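Local coordinates for L protein (CAS virus, PDB 5MV0) that probably cleaves capped host mRNAs to supply primers for viral transcription, through the cap-snatching endonuclease domain at the N-terminus of this reptarenavirus polymerase, at residues 57-62 / 89-94; 81-86 / 125-130; 96-101 / 137-142. All blocks are in the same frame, centred on the assembly; numbering follows the deposited sequence. Where two conformers were deposited one is given.

All three contacts lie within the arenavirus cap-snatching domain, and interactions 1 and 3 belong to one mixed sheet. Its strands run in the order 60-61, 89-93, 98-106, 137-145: interaction 1 joins the first two, interaction 3 the last two, with centres about 9 Å apart, and backbone pairing between strands 89-93 and 98-106 connects them. Interaction 2 lies beside the sheet, its centre about 12 Å from that of interaction 3 and about 17 Å from that of interaction 1. There Val127, at the start of helix 127-133, packs on Phe138. Along the chain interaction 1 closes before interaction 3 opens, while interaction 2 crosses both, so loop, helix and sheet are tied into one unit.

Interaction 1: 57-62 / 89-94; sequences LGIIHN and GYTIDR
Ile60 and Tyr90 form a hydrogen-bonded antiparallel pair, with Ile60 N giving to Tyr90 O at 2.8 Å and Tyr90 N to Ile60 O at 3.0 Å, and next to it His61 and Gly89 make a non-hydrogen-bonded pair. Above this short bridge, CG of Tyr90 sits between its backbone N and carbonyl carbon (chi1 72°), and the ring lies with one face over Ile60 CB. Ile60 CG2 reaches Tyr90 CE2 at 4.0 Å, while Ile60 CD1 runs beneath the CE1 and CZ side. Asn62 crosses the same ring at about a right angle, its amide plane turned 85° from the ring plane, with OD1 4.0 Å from Tyr90 CE2. Its ND2 is held by Pro87 O and Ile66 O, which fixes that amide where it meets the tyrosine. Ile59 works on the backbone and on Thr91: its CG2 touches Thr91 CG2 at 3.7 Å, and its CD1 lies against Gly89 C at 3.7 Å, where the glycine has no CB to stand in the way. A water lies 2.8 Å from Thr91 OG1; its approach to Gly58 O is too short to be trusted. With just two direct hydrogen bonds between the segments, the pairing of strand 60-61 with 89-93 probably owes much to apolar contact, tyrosine on isoleucine and isoleucine on threonine.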
ATOM      1  N   LEU B  57      20.723  -4.681   3.871  1.00 23.66           N
ATOM      2  CA  LEU B  57      22.022  -4.037   3.996  1.00 28.02           C
ATOM      3  C   LEU B  57      21.979  -2.746   4.805  1.00 30.72           C
ATOM      4  O   LEU B  57      23.038  -2.170   5.076  1.00 28.18           O
ATOM      5  CB  LEU B  57      22.596  -3.748   2.606  1.00 26.18           C
ATOM      6  CG  LEU B  57      22.962  -4.943   1.729  1.00 29.29           C
ATOM      7  CD1 LEU B  57      23.127  -4.498   0.270  1.00 27.55           C
ATOM      8  CD2 LEU B  57      24.239  -5.612   2.231  1.00 28.63           C
ATOM      9  N   GLY B  58      20.793  -2.277   5.185  1.00 24.98           N
ATOM     10  CA  GLY B  58      20.681  -1.037   5.929  1.00 22.08           C
ATOM     11  C   GLY B  58      21.032   0.220   5.160  1.00 28.04           C
ATOM     12  O   GLY B  58      21.491   1.195   5.765  1.00 30.35           O
ATOM     13  N   ILE B  59      20.808   0.243   3.846  1.00 24.52           N
ATOM     14  CA  ILE B  59      21.156   1.393   3.020  1.00 19.80           C
ATOM     15  C   ILE B  59      19.890   1.977   2.393  1.00 23.07           C
ATOM     16  O   ILE B  59      18.803   1.414   2.491  1.00 22.90           O
ATOM     17  CB  ILE B  59      22.184   1.031   1.934  1.00 23.99           C
ATOM     18  CG1 ILE B  59      21.557   0.094   0.911  1.00 20.33           C
ATOM     19  CG2 ILE B  59      23.414   0.356   2.553  1.00 22.92           C
ATOM     20  CD1 ILE B  59      22.493  -0.238  -0.227  1.00 21.45           C
ATOM     21  N   ILE B  60      20.059   3.114   1.729  1.00 19.81           N
ATOM     22  CA  ILE B  60      18.952   3.850   1.122  1.00 28.06           C
ATOM     23  C   ILE B  60      18.609   3.237  -0.228  1.00 23.67           C
ATOM     24  O   ILE B  60      19.487   3.038  -1.071  1.00 22.54           O
ATOM     25  CB  ILE B  60      19.319   5.334   0.969  1.00 22.26           C
ATOM     26  CG1 ILE B  60      19.542   5.976   2.340  1.00 23.62           C
ATOM     27  CG2 ILE B  60      18.266   6.093   0.164  1.00 24.19           C
ATOM     28  CD1 ILE B  60      20.319   7.266   2.250  1.00 24.56           C
ATOM     29  N   HIS B  61      17.329   2.949  -0.443  1.00 22.65           N
ATOM     30  CA  HIS B  61      16.856   2.577  -1.775  1.00 19.52           C
ATOM     31  C   HIS B  61      16.765   3.828  -2.637  1.00 19.02           C
ATOM     32  O   HIS B  61      16.062   4.784  -2.286  1.00 19.86           O
ATOM     33  CB  HIS B  61      15.498   1.892  -1.679  1.00 22.50           C
ATOM     34  CG  HIS B  61      15.012   1.305  -2.968  1.00 23.08           C
ATOM     35  ND1 HIS B  61      13.675   1.056  -3.208  1.00 23.05           N
ATOM     36  CD2 HIS B  61      15.677   0.889  -4.072  1.00 19.30           C
ATOM     37  CE1 HIS B  61      13.538   0.529  -4.412  1.00 24.02           C
ATOM     38  NE2 HIS B  61      14.737   0.412  -4.956  1.00 20.91           N
ATOM     39  N   ASN B  62      17.457   3.818  -3.773  1.00 16.17           N
ATOM     40  CA  ASN B  62      17.691   5.036  -4.560  1.00 18.29           C
ATOM     41  C   ASN B  62      16.538   5.314  -5.537  1.00 18.84           C
ATOM     42  O   ASN B  62      16.721   5.397  -6.753  1.00 19.37           O
ATOM     43  CB  ASN B  62      19.022   4.917  -5.297  1.00 20.79           C
ATOM     44  CG  ASN B  62      19.385   6.166  -6.074  1.00 22.05           C
ATOM     45  OD1 ASN B  62      18.855   7.251  -5.820  1.00 19.56           O
ATOM     46  ND2 ASN B  62      20.307   6.023  -7.021  1.00 17.95           N
ATOM     47  N   GLY B  89      21.004   1.231  -4.694  1.00 21.72           N
ATOM     48  CA  GLY B  89      20.979   1.732  -3.337  1.00 18.69           C
ATOM     49  C   GLY B  89      22.336   2.283  -2.986  1.00 23.04           C
ATOM     50  O   GLY B  89      23.331   2.024  -3.677  1.00 19.00           O
ATOM     51  N   TYR B  90      22.365   3.062  -1.907  1.00 18.16           N
ATOM     52  CA  TYR B  90      23.612   3.663  -1.449  1.00 22.11           C
ATOM     53  C   TYR B  90      23.459   4.094   0.000  1.00 27.04           C
ATOM     54  O   TYR B  90      22.348   4.229   0.517  1.00 20.53           O
ATOM     55  CB  TYR B  90      24.006   4.873  -2.300  1.00 19.90           C
ATOM     56  CG  TYR B  90      23.116   6.071  -2.055  1.00 24.86           C
ATOM     57  CD1 TYR B  90      23.495   7.079  -1.170  1.00 25.14           C
ATOM     58  CD2 TYR B  90      21.886   6.187  -2.695  1.00 23.73           C
ATOM     59  CE1 TYR B  90      22.672   8.173  -0.932  1.00 28.57           C
ATOM     60  CE2 TYR B  90      21.063   7.281  -2.472  1.00 27.53           C
ATOM     61  CZ  TYR B  90      21.463   8.270  -1.587  1.00 29.02           C
ATOM     62  OH  TYR B  90      20.650   9.352  -1.356  1.00 32.74           O
ATOM     63  N   THR B  91      24.598   4.325   0.644  1.00 27.08           N
ATOM     64  CA  THR B  91      24.605   5.089   1.881  1.00 26.00           C
ATOM     65  C   THR B  91      25.965   5.757   2.030  1.00 32.83           C
ATOM     66  O   THR B  91      26.979   5.259   1.530  1.00 28.36           O
ATOM     67  CB  THR B  91      24.275   4.221   3.106  1.00 33.83           C
ATOM     68  OG1 THR B  91      23.944   5.074   4.211  1.00 38.37           O
ATOM     69  CG2 THR B  91      25.448   3.326   3.485  1.00 30.42           C
ATOM     70  N   ILE B  92      25.966   6.918   2.681  1.00 29.65           N
ATOM     71  CA  ILE B  92      27.182   7.654   3.007  1.00 34.83           C
ATOM     72  C   ILE B  92      27.325   7.658   4.519  1.00 34.50           C
ATOM     73  O   ILE B  92      26.510   8.260   5.233  1.00 29.94           O
ATOM     74  CB  ILE B  92      27.151   9.082   2.455  1.00 36.78           C
ATOM     75  CG1 ILE B  92      26.991   9.039   0.940  1.00 32.56           C
ATOM     76  CG2 ILE B  92      28.424   9.833   2.865  1.00 34.91           C
ATOM     77  CD1 ILE B  92      26.585  10.340   0.354  1.00 30.82           C
ATOM     78  N   ASP B  93      28.356   6.983   5.008  1.00 32.76           N
ATOM     79  CA  ASP B  93      28.679   6.954   6.430  1.00 39.87           C
ATOM     80  C   ASP B  93      29.827   7.936   6.642  1.00 39.79           C
ATOM     81  O   ASP B  93      30.993   7.597   6.427  1.00 35.55           O
ATOM     82  CB  ASP B  93      29.049   5.541   6.859  1.00 36.31           C
ATOM     83  CG  ASP B  93      29.276   5.417   8.353  1.00 42.36           C
ATOM     84  OD1 ASP B  93      29.383   6.452   9.046  1.00 45.13           O
ATOM     85  OD2 ASP B  93      29.367   4.267   8.831  1.00 42.13           O
ATOM     86  N   ARG B  94      29.499   9.163   7.042  1.00 42.94           N
ATOM     87  CA  ARG B  94      30.548  10.162   7.232  1.00 42.90           C
ATOM     88  C   ARG B  94      31.360   9.882   8.485  1.00 48.97           C
ATOM     89  O   ARG B  94      32.520  10.301   8.574  1.00 51.19           O
ATOM     90  CB  ARG B  94      29.944  11.563   7.282  1.00 46.45           C
ATOM     91  CG  ARG B  94      29.268  11.931   5.985  1.00 47.64           C
ATOM     92  CD  ARG B  94      28.782  13.360   5.949  1.00 56.59           C
ATOM     93  NE  ARG B  94      28.078  13.613   4.695  1.00 48.11           N
ATOM     94  CZ  ARG B  94      26.808  13.289   4.474  1.00 57.63           C
ATOM     95  NH1 ARG B  94      26.091  12.702   5.427  1.00 58.23           N
ATOM     96  NH2 ARG B  94      26.252  13.547   3.296  1.00 53.47           N
TER
HETATM   97  O   HOH W   1      22.140   3.507   5.760  1.00 40.51           O

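Interaction 2: 81-86 / 125-130; sequences TFQHIV and SGVEDH. With PO4 (phosphate ion), chain F.
Phe82 CG stands anti to its own carbonyl carbon (chi1 -64°), as does CG of His130, and the two side chains slide past each other in opposite directions until the rings meet. In Gln83, CG instead lies between the backbone N and the carbonyl carbon, and the chain bends at chi2 (-90°), which places CD near the start of helix 127-133. The aromatic pair is edge-to-face: the CE1 and CZ edge of Phe82 is directed at one face of His130, planes 82° apart and centroids 5.4 Å apart. CE1 of Phe82 is 3.7 Å from His130 CG, and CZ of Phe82 comes as near to His130 CB. What holds the histidine's rotation is its own ND1, which gives an almost straight bond of 3.0 Å to Gly126 O, lying in the ring plane. Gln83 NE2 donates to Ser125 O at 3.0 Å, nearly in its amide plane, and also to Lys123 O, so one amide nitrogen grips the chain on both sides of Tyr124. Val127 CG2 fills in between, 4.0 Å from Phe82 CD1 and 3.7 Å from Gln83 NE2. Farther along the loop, His84 ND1 binds O2 of a phosphate at 2.8 Å. That ion, probably from the crystallisation liquor, is also held by Ser67 and Asn69 of the same chain and by Ser119 of the second subunit. Gly126 occupies the N-cap of helix 127-133, which lies on the connection between the parallel strands 98-106 and 137-145; a loop pinned by a glutamine and an aromatic edge thus packs against a helix start beside the sheet of this PDDEXK-type domain.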
ATOM      1  N   THR B  81      34.572  14.411 -12.620  1.00 29.30           N
ATOM      2  CA  THR B  81      33.351  13.841 -13.175  1.00 33.42           C
ATOM      3  C   THR B  81      33.570  12.355 -13.444  1.00 28.70           C
ATOM      4  O   THR B  81      34.466  11.982 -14.208  1.00 32.82           O
ATOM      5  CB  THR B  81      32.964  14.574 -14.463  1.00 34.14           C
ATOM      6  OG1 THR B  81      32.649  15.940 -14.163  1.00 33.71           O
ATOM      7  CG2 THR B  81      31.756  13.913 -15.151  1.00 26.09           C
ATOM      8  N   PHE B  82      32.776  11.507 -12.799  1.00 24.78           N
ATOM      9  CA  PHE B  82      32.841  10.080 -13.059  1.00 22.81           C
ATOM     10  C   PHE B  82      31.849   9.690 -14.146  1.00 26.81           C
ATOM     11  O   PHE B  82      31.021  10.487 -14.594  1.00 24.84           O
ATOM     12  CB  PHE B  82      32.570   9.278 -11.787  1.00 25.52           C
ATOM     13  CG  PHE B  82      33.601   9.476 -10.720  1.00 27.75           C
ATOM     14  CD1 PHE B  82      34.864   8.927 -10.858  1.00 34.94           C
ATOM     15  CD2 PHE B  82      33.315  10.211  -9.586  1.00 28.51           C
ATOM     16  CE1 PHE B  82      35.828   9.110  -9.876  1.00 36.34           C
ATOM     17  CE2 PHE B  82      34.275  10.405  -8.606  1.00 36.19           C
ATOM     18  CZ  PHE B  82      35.534   9.849  -8.754  1.00 32.94           C
ATOM     19  N   GLN B  83      31.944   8.438 -14.572  1.00 23.09           N
ATOM     20  CA  GLN B  83      30.948   7.905 -15.486  1.00 24.63           C
ATOM     21  C   GLN B  83      29.563   8.004 -14.851  1.00 24.33           C
ATOM     22  O   GLN B  83      29.414   8.041 -13.624  1.00 21.25           O
ATOM     23  CB  GLN B  83      31.269   6.456 -15.838  1.00 20.45           C
ATOM     24  CG  GLN B  83      31.410   5.539 -14.626  1.00 24.82           C
ATOM     25  CD  GLN B  83      32.844   5.462 -14.101  1.00 30.46           C
ATOM     26  OE1 GLN B  83      33.537   6.473 -13.995  1.00 21.82           O
ATOM     27  NE2 GLN B  83      33.290   4.252 -13.775  1.00 23.97           N
ATOM     28  N   HIS B  84      28.548   8.073 -15.699  1.00 24.75           N
ATOM     29  CA  HIS B  84      27.178   8.136 -15.217  1.00 21.59           C
ATOM     30  C   HIS B  84      26.732   6.745 -14.797  1.00 18.05           C
ATOM     31  O   HIS B  84      26.728   5.817 -15.609  1.00 23.33           O
ATOM     32  CB  HIS B  84      26.240   8.698 -16.276  1.00 19.28           C
ATOM     33  CG  HIS B  84      24.803   8.631 -15.871  1.00 20.75           C
ATOM     34  ND1 HIS B  84      24.273   9.447 -14.893  1.00 21.74           N
ATOM     35  CD2 HIS B  84      23.804   7.801 -16.253  1.00 23.75           C
ATOM     36  CE1 HIS B  84      22.998   9.148 -14.720  1.00 27.83           C
ATOM     37  NE2 HIS B  84      22.690   8.148 -15.528  1.00 22.66           N
ATOM     38  N   ILE B  85      26.380   6.611 -13.522  1.00 20.57           N
ATOM     39  CA  ILE B  85      25.869   5.382 -12.931  1.00 22.29           C
ATOM     40  C   ILE B  85      24.713   5.777 -12.023  1.00 20.39           C
ATOM     41  O   ILE B  85      24.794   6.788 -11.320  1.00 20.69           O
ATOM     42  CB  ILE B  85      26.953   4.636 -12.116  1.00 17.68           C
ATOM     43  CG1 ILE B  85      28.125   4.197 -13.007  1.00 22.14           C
ATOM     44  CG2 ILE B  85      26.361   3.432 -11.396  1.00 19.67           C
ATOM     45  CD1 ILE B  85      29.311   3.675 -12.200  1.00 23.97           C
ATOM     46  N   VAL B  86      23.653   4.987 -12.023  1.00 22.33           N
ATOM     47  CA  VAL B  86      22.571   5.115 -11.051  1.00 18.35           C
ATOM     48  C   VAL B  86      22.496   3.823 -10.258  1.00 17.87           C
ATOM     49  O   VAL B  86      21.962   2.815 -10.736  1.00 22.56           O
ATOM     50  CB  VAL B  86      21.233   5.441 -11.733  1.00 20.47           C
ATOM     51  CG1 VAL B  86      20.109   5.463 -10.704  1.00 22.59           C
ATOM     52  CG2 VAL B  86      21.331   6.774 -12.461  1.00 19.32           C
ATOM     53  N   SER B 125      34.525   0.978 -12.855  1.00 24.94           N
ATOM     54  CA  SER B 125      35.972   1.006 -13.059  1.00 31.38           C
ATOM     55  C   SER B 125      36.566   2.362 -12.696  1.00 29.17           C
ATOM     56  O   SER B 125      36.107   3.407 -13.170  1.00 27.85           O
ATOM     57  CB  SER B 125      36.306   0.664 -14.510  1.00 29.68           C
ATOM     58  OG  SER B 125      35.961  -0.680 -14.800  1.00 38.07           O
ATOM     59  N   GLY B 126      37.588   2.338 -11.836  1.00 28.98           N
ATOM     60  CA  GLY B 126      38.327   3.525 -11.468  1.00 31.05           C
ATOM     61  C   GLY B 126      37.795   4.277 -10.265  1.00 35.66           C
ATOM     62  O   GLY B 126      38.561   4.999  -9.620  1.00 33.62           O
ATOM     63  N   VAL B 127      36.515   4.110  -9.928  1.00 25.37           N
ATOM     64  CA  VAL B 127      35.895   4.930  -8.890  1.00 29.60           C
ATOM     65  C   VAL B 127      36.517   4.645  -7.528  1.00 27.42           C
ATOM     66  O   VAL B 127      36.836   5.569  -6.765  1.00 28.94           O
ATOM     67  CB  VAL B 127      34.372   4.699  -8.871  1.00 26.03           C
ATOM     68  CG1 VAL B 127      33.732   5.453  -7.714  1.00 27.26           C
ATOM     69  CG2 VAL B 127      33.771   5.110 -10.203  1.00 25.33           C
ATOM     70  N   GLU B 128      36.679   3.366  -7.186  1.00 23.10           N
ATOM     71  CA  GLU B 128      37.193   3.032  -5.863  1.00 27.49           C
ATOM     72  C   GLU B 128      38.574   3.641  -5.644  1.00 26.53           C
ATOM     73  O   GLU B 128      38.854   4.196  -4.577  1.00 26.86           O
ATOM     74  CB  GLU B 128      37.241   1.514  -5.669  1.00 24.97           C
ATOM     75  CG  GLU B 128      37.545   1.116  -4.230  1.00 30.94           C
ATOM     76  CD  GLU B 128      37.710  -0.395  -4.027  1.00 34.46           C
ATOM     77  OE1 GLU B 128      37.873  -1.127  -5.022  1.00 39.58           O
ATOM     78  OE2 GLU B 128      37.691  -0.844  -2.861  1.00 35.65           O
ATOM     79  N   ASP B 129      39.445   3.553  -6.653  1.00 31.33           N
ATOM     80  CA  ASP B 129      40.781   4.132  -6.542  1.00 32.47           C
ATOM     81  C   ASP B 129      40.721   5.611  -6.206  1.00 27.04           C
ATOM     82  O   ASP B 129      41.477   6.091  -5.354  1.00 29.38           O
ATOM     83  CB  ASP B 129      41.558   3.920  -7.837  1.00 30.41           C
ATOM     84  CG  ASP B 129      41.989   2.481  -8.025  1.00 48.54           C
ATOM     85  OD1 ASP B 129      42.074   1.750  -7.013  1.00 47.96           O
ATOM     86  OD2 ASP B 129      42.244   2.083  -9.182  1.00 53.40           O
ATOM     87  N   HIS B 130      39.828   6.355  -6.864  1.00 28.35           N
ATOM     88  CA  HIS B 130      39.740   7.789  -6.597  1.00 27.74           C
ATOM     89  C   HIS B 130      39.306   8.060  -5.167  1.00 27.68           C
ATOM     90  O   HIS B 130      39.817   8.980  -4.520  1.00 28.50           O
ATOM     91  CB  HIS B 130      38.786   8.459  -7.585  1.00 28.99           C
ATOM     92  CG  HIS B 130      39.407   8.754  -8.912  1.00 29.16           C
ATOM     93  ND1 HIS B 130      39.498   7.817  -9.919  1.00 41.44           N
ATOM     94  CD2 HIS B 130      39.989   9.878  -9.392  1.00 32.22           C
ATOM     95  CE1 HIS B 130      40.104   8.352 -10.963  1.00 31.48           C
ATOM     96  NE2 HIS B 130      40.409   9.602 -10.670  1.00 36.93           N
TER
HETATM   97  P   PO4 F 301      25.785  12.542 -13.804  1.00 30.14           P
HETATM   98  O1  PO4 F 301      25.529  12.819 -15.262  1.00 34.89           O
HETATM   99  O2  PO4 F 301      26.202  11.099 -13.629  1.00 28.12           O
HETATM  100  O3  PO4 F 301      24.600  12.880 -12.945  1.00 33.87           O
HETATM  101  O4  PO4 F 301      26.917  13.431 -13.354  1.00 46.75           O

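Interaction 3: 96-101 / 137-142; sequences NMTIIV and LFNIIV
Phe138 is the large bump of this contact, and Ile99 and Val101 on the neighbouring strand shape the surface it rests on. Its CG is anti to the backbone N (chi1 -176°), and the ring's CD1-CE1-CZ side comes back across to the other strand. Ile99 CG2 touches CD1 of Phe138 at 3.8 Å; farther along, CE1 meets Val101 CG1, and CZ meets Val101 CG2 at 3.7 Å. That CG2 methyl is shared: it also packs at 3.8 Å on CG1 of Ile140, which lies beside Val101 and points the same way. The face carrying these four residues is covered by helices 68-73 and 127-133, through Val71 on Ile99 and Leu131 on Phe138. On the other face no side chain is as bulky as Phe138. Leu137 CB sits in the fork of Thr98, 3.7 Å from OG1 and 3.9 Å from CG2 of that threonine. Ile141 CD1 reaches back to Ile100 CG2 at 3.7 Å. Five backbone bonds, from Leu137 N to Met97 O through to Ile141 N to Val101 O, set the register that brings these shapes together. Strand 98-106 begins at a G1 beta bulge, where Met97 and Thr98 both face Asp93. Two parallel strands joined through helices 110-122 and 127-133 form a beta-alpha-beta crossover of the kind found in the mixed sheet of PDDEXK nucleases.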
ATOM      1  N   ASN B  96      32.395   6.825   9.484  1.00 44.38           N
ATOM      2  CA  ASN B  96      33.390   5.851   9.064  1.00 38.94           C
ATOM      3  C   ASN B  96      34.038   6.188   7.731  1.00 34.49           C
ATOM      4  O   ASN B  96      34.788   5.364   7.207  1.00 32.67           O
ATOM      5  CB  ASN B  96      32.759   4.457   8.985  1.00 43.88           C
ATOM      6  CG  ASN B  96      32.433   3.885  10.351  1.00 55.02           C
ATOM      7  OD1 ASN B  96      33.122   4.166  11.339  1.00 49.14           O
ATOM      8  ND2 ASN B  96      31.386   3.072  10.414  1.00 50.71           N
ATOM      9  N   MET B  97      33.764   7.370   7.175  1.00 35.59           N
ATOM     10  CA  MET B  97      34.275   7.768   5.863  1.00 33.38           C
ATOM     11  C   MET B  97      34.112   6.637   4.851  1.00 33.48           C
ATOM     12  O   MET B  97      35.071   6.190   4.213  1.00 24.66           O
ATOM     13  CB  MET B  97      35.735   8.195   5.965  1.00 35.71           C
ATOM     14  CG  MET B  97      36.021   9.059   7.169  1.00 50.14           C
ATOM     15  SD  MET B  97      36.087  10.782   6.707  1.00 67.43           S
ATOM     16  CE  MET B  97      37.522  10.745   5.650  1.00 39.00           C
ATOM     17  N   THR B  98      32.881   6.145   4.732  1.00 30.85           N
ATOM     18  CA  THR B  98      32.586   4.994   3.891  1.00 27.96           C
ATOM     19  C   THR B  98      31.356   5.284   3.041  1.00 30.95           C
ATOM     20  O   THR B  98      30.365   5.831   3.541  1.00 27.57           O
ATOM     21  CB  THR B  98      32.358   3.734   4.733  1.00 32.93           C
ATOM     22  OG1 THR B  98      33.525   3.463   5.521  1.00 33.93           O
ATOM     23  CG2 THR B  98      32.080   2.534   3.835  1.00 35.90           C
ATOM     24  N   ILE B  99      31.441   4.944   1.759  1.00 25.67           N
ATOM     25  CA  ILE B  99      30.305   4.957   0.844  1.00 25.54           C
ATOM     26  C   ILE B  99      30.028   3.519   0.437  1.00 25.49           C
ATOM     27  O   ILE B  99      30.959   2.774   0.114  1.00 25.20           O
ATOM     28  CB  ILE B  99      30.583   5.827  -0.394  1.00 25.13           C
ATOM     29  CG1 ILE B  99      30.725   7.297   0.016  1.00 25.09           C
ATOM     30  CG2 ILE B  99      29.480   5.635  -1.445  1.00 20.69           C
ATOM     31  CD1 ILE B  99      31.391   8.166  -1.043  1.00 22.94           C
ATOM     32  N   ILE B 100      28.756   3.122   0.472  1.00 20.59           N
ATOM     33  CA  ILE B 100      28.324   1.824  -0.031  1.00 22.82           C
ATOM     34  C   ILE B 100      27.406   2.059  -1.226  1.00 26.28           C
ATOM     35  O   ILE B 100      26.590   2.988  -1.214  1.00 22.14           O
ATOM     36  CB  ILE B 100      27.617   1.011   1.071  1.00 30.02           C
ATOM     37  CG1 ILE B 100      28.554   0.809   2.272  1.00 35.63           C
ATOM     38  CG2 ILE B 100      27.149  -0.323   0.536  1.00 26.74           C
ATOM     39  CD1 ILE B 100      27.864   0.273   3.508  1.00 39.31           C
ATOM     40  N   VAL B 101      27.562   1.249  -2.271  1.00 22.74           N
ATOM     41  CA  VAL B 101      26.621   1.236  -3.387  1.00 20.43           C
ATOM     42  C   VAL B 101      26.197  -0.201  -3.652  1.00 26.42           C
ATOM     43  O   VAL B 101      26.980  -1.145  -3.504  1.00 24.73           O
ATOM     44  CB  VAL B 101      27.187   1.874  -4.674  1.00 21.56           C
ATOM     45  CG1 VAL B 101      27.374   3.378  -4.511  1.00 24.35           C
ATOM     46  CG2 VAL B 101      28.487   1.181  -5.096  1.00 23.24           C
ATOM     47  N   LEU B 137      36.444   4.793   2.082  1.00 26.55           N
ATOM     48  CA  LEU B 137      36.125   3.460   1.592  1.00 26.42           C
ATOM     49  C   LEU B 137      34.955   3.549   0.615  1.00 24.27           C
ATOM     50  O   LEU B 137      34.026   4.337   0.807  1.00 27.82           O
ATOM     51  CB  LEU B 137      35.783   2.512   2.747  1.00 29.46           C
ATOM     52  CG  LEU B 137      36.872   1.572   3.282  1.00 36.09           C
ATOM     53  CD1 LEU B 137      38.215   2.267   3.403  1.00 35.05           C
ATOM     54  CD2 LEU B 137      36.460   0.970   4.621  1.00 36.36           C
ATOM     55  N   PHE B 138      35.015   2.752  -0.443  1.00 23.07           N
ATOM     56  CA  PHE B 138      33.961   2.698  -1.451  1.00 29.08           C
ATOM     57  C   PHE B 138      33.660   1.220  -1.673  1.00 25.26           C
ATOM     58  O   PHE B 138      34.406   0.521  -2.359  1.00 27.34           O
ATOM     59  CB  PHE B 138      34.385   3.397  -2.739  1.00 29.03           C
ATOM     60  CG  PHE B 138      33.300   3.457  -3.782  1.00 29.84           C
ATOM     61  CD1 PHE B 138      32.227   4.320  -3.636  1.00 30.10           C
ATOM     62  CD2 PHE B 138      33.359   2.653  -4.905  1.00 24.84           C
ATOM     63  CE1 PHE B 138      31.223   4.378  -4.593  1.00 30.14           C
ATOM     64  CE2 PHE B 138      32.366   2.711  -5.868  1.00 30.37           C
ATOM     65  CZ  PHE B 138      31.295   3.580  -5.709  1.00 31.54           C
ATOM     66  N   ASN B 139      32.573   0.739  -1.081  1.00 26.39           N
ATOM     67  CA  ASN B 139      32.236  -0.677  -1.117  0.52 28.12           C
ATOM     68  C   ASN B 139      31.100  -0.899  -2.112  1.00 30.43           C
ATOM     69  O   ASN B 139      29.977  -0.418  -1.915  1.00 28.44           O
ATOM     70  CB  ASN B 139      31.881  -1.174   0.282  0.52 29.46           C
ATOM     71  CG  ASN B 139      33.056  -1.068   1.249  0.52 30.92           C
ATOM     72  OD1 ASN B 139      34.216  -0.988   0.833  0.52 28.62           O
ATOM     73  ND2 ASN B 139      32.758  -1.078   2.544  0.52 31.55           N
ATOM     74  N   ILE B 140      31.399  -1.635  -3.178  1.00 28.49           N
ATOM     75  CA  ILE B 140      30.436  -1.941  -4.229  1.00 30.44           C
ATOM     76  C   ILE B 140      29.874  -3.321  -3.933  1.00 34.07           C
ATOM     77  O   ILE B 140      30.589  -4.321  -4.025  1.00 32.20           O
ATOM     78  CB  ILE B 140      31.079  -1.904  -5.619  1.00 28.35           C
ATOM     79  CG1 ILE B 140      31.740  -0.554  -5.868  1.00 27.12           C
ATOM     80  CG2 ILE B 140      30.042  -2.220  -6.705  1.00 33.63           C
ATOM     81  CD1 ILE B 140      32.832  -0.614  -6.927  1.00 30.98           C
ATOM     82  N   ILE B 141      28.597  -3.383  -3.572  1.00 26.80           N
ATOM     83  CA  ILE B 141      27.924  -4.647  -3.306  1.00 21.81           C
ATOM     84  C   ILE B 141      27.071  -4.984  -4.522  1.00 29.72           C
ATOM     85  O   ILE B 141      26.205  -4.200  -4.926  1.00 26.28           O
ATOM     86  CB  ILE B 141      27.086  -4.574  -2.020  1.00 25.93           C
ATOM     87  CG1 ILE B 141      27.989  -4.160  -0.855  1.00 26.71           C
ATOM     88  CG2 ILE B 141      26.420  -5.925  -1.734  1.00 23.46           C
ATOM     89  CD1 ILE B 141      27.282  -4.013   0.488  1.00 27.65           C
ATOM     90  N   VAL B 142      27.329  -6.140  -5.121  1.00 22.79           N
ATOM     91  CA  VAL B 142      26.645  -6.581  -6.328  1.00 27.83           C
ATOM     92  C   VAL B 142      26.012  -7.929  -6.021  1.00 24.91           C
ATOM     93  O   VAL B 142      26.717  -8.894  -5.699  1.00 28.55           O
ATOM     94  CB  VAL B 142      27.607  -6.663  -7.526  1.00 25.83           C
ATOM     95  CG1 VAL B 142      26.873  -7.081  -8.798  1.00 26.98           C
ATOM     96  CG2 VAL B 142      28.298  -5.323  -7.723  1.00 26.76           C
TER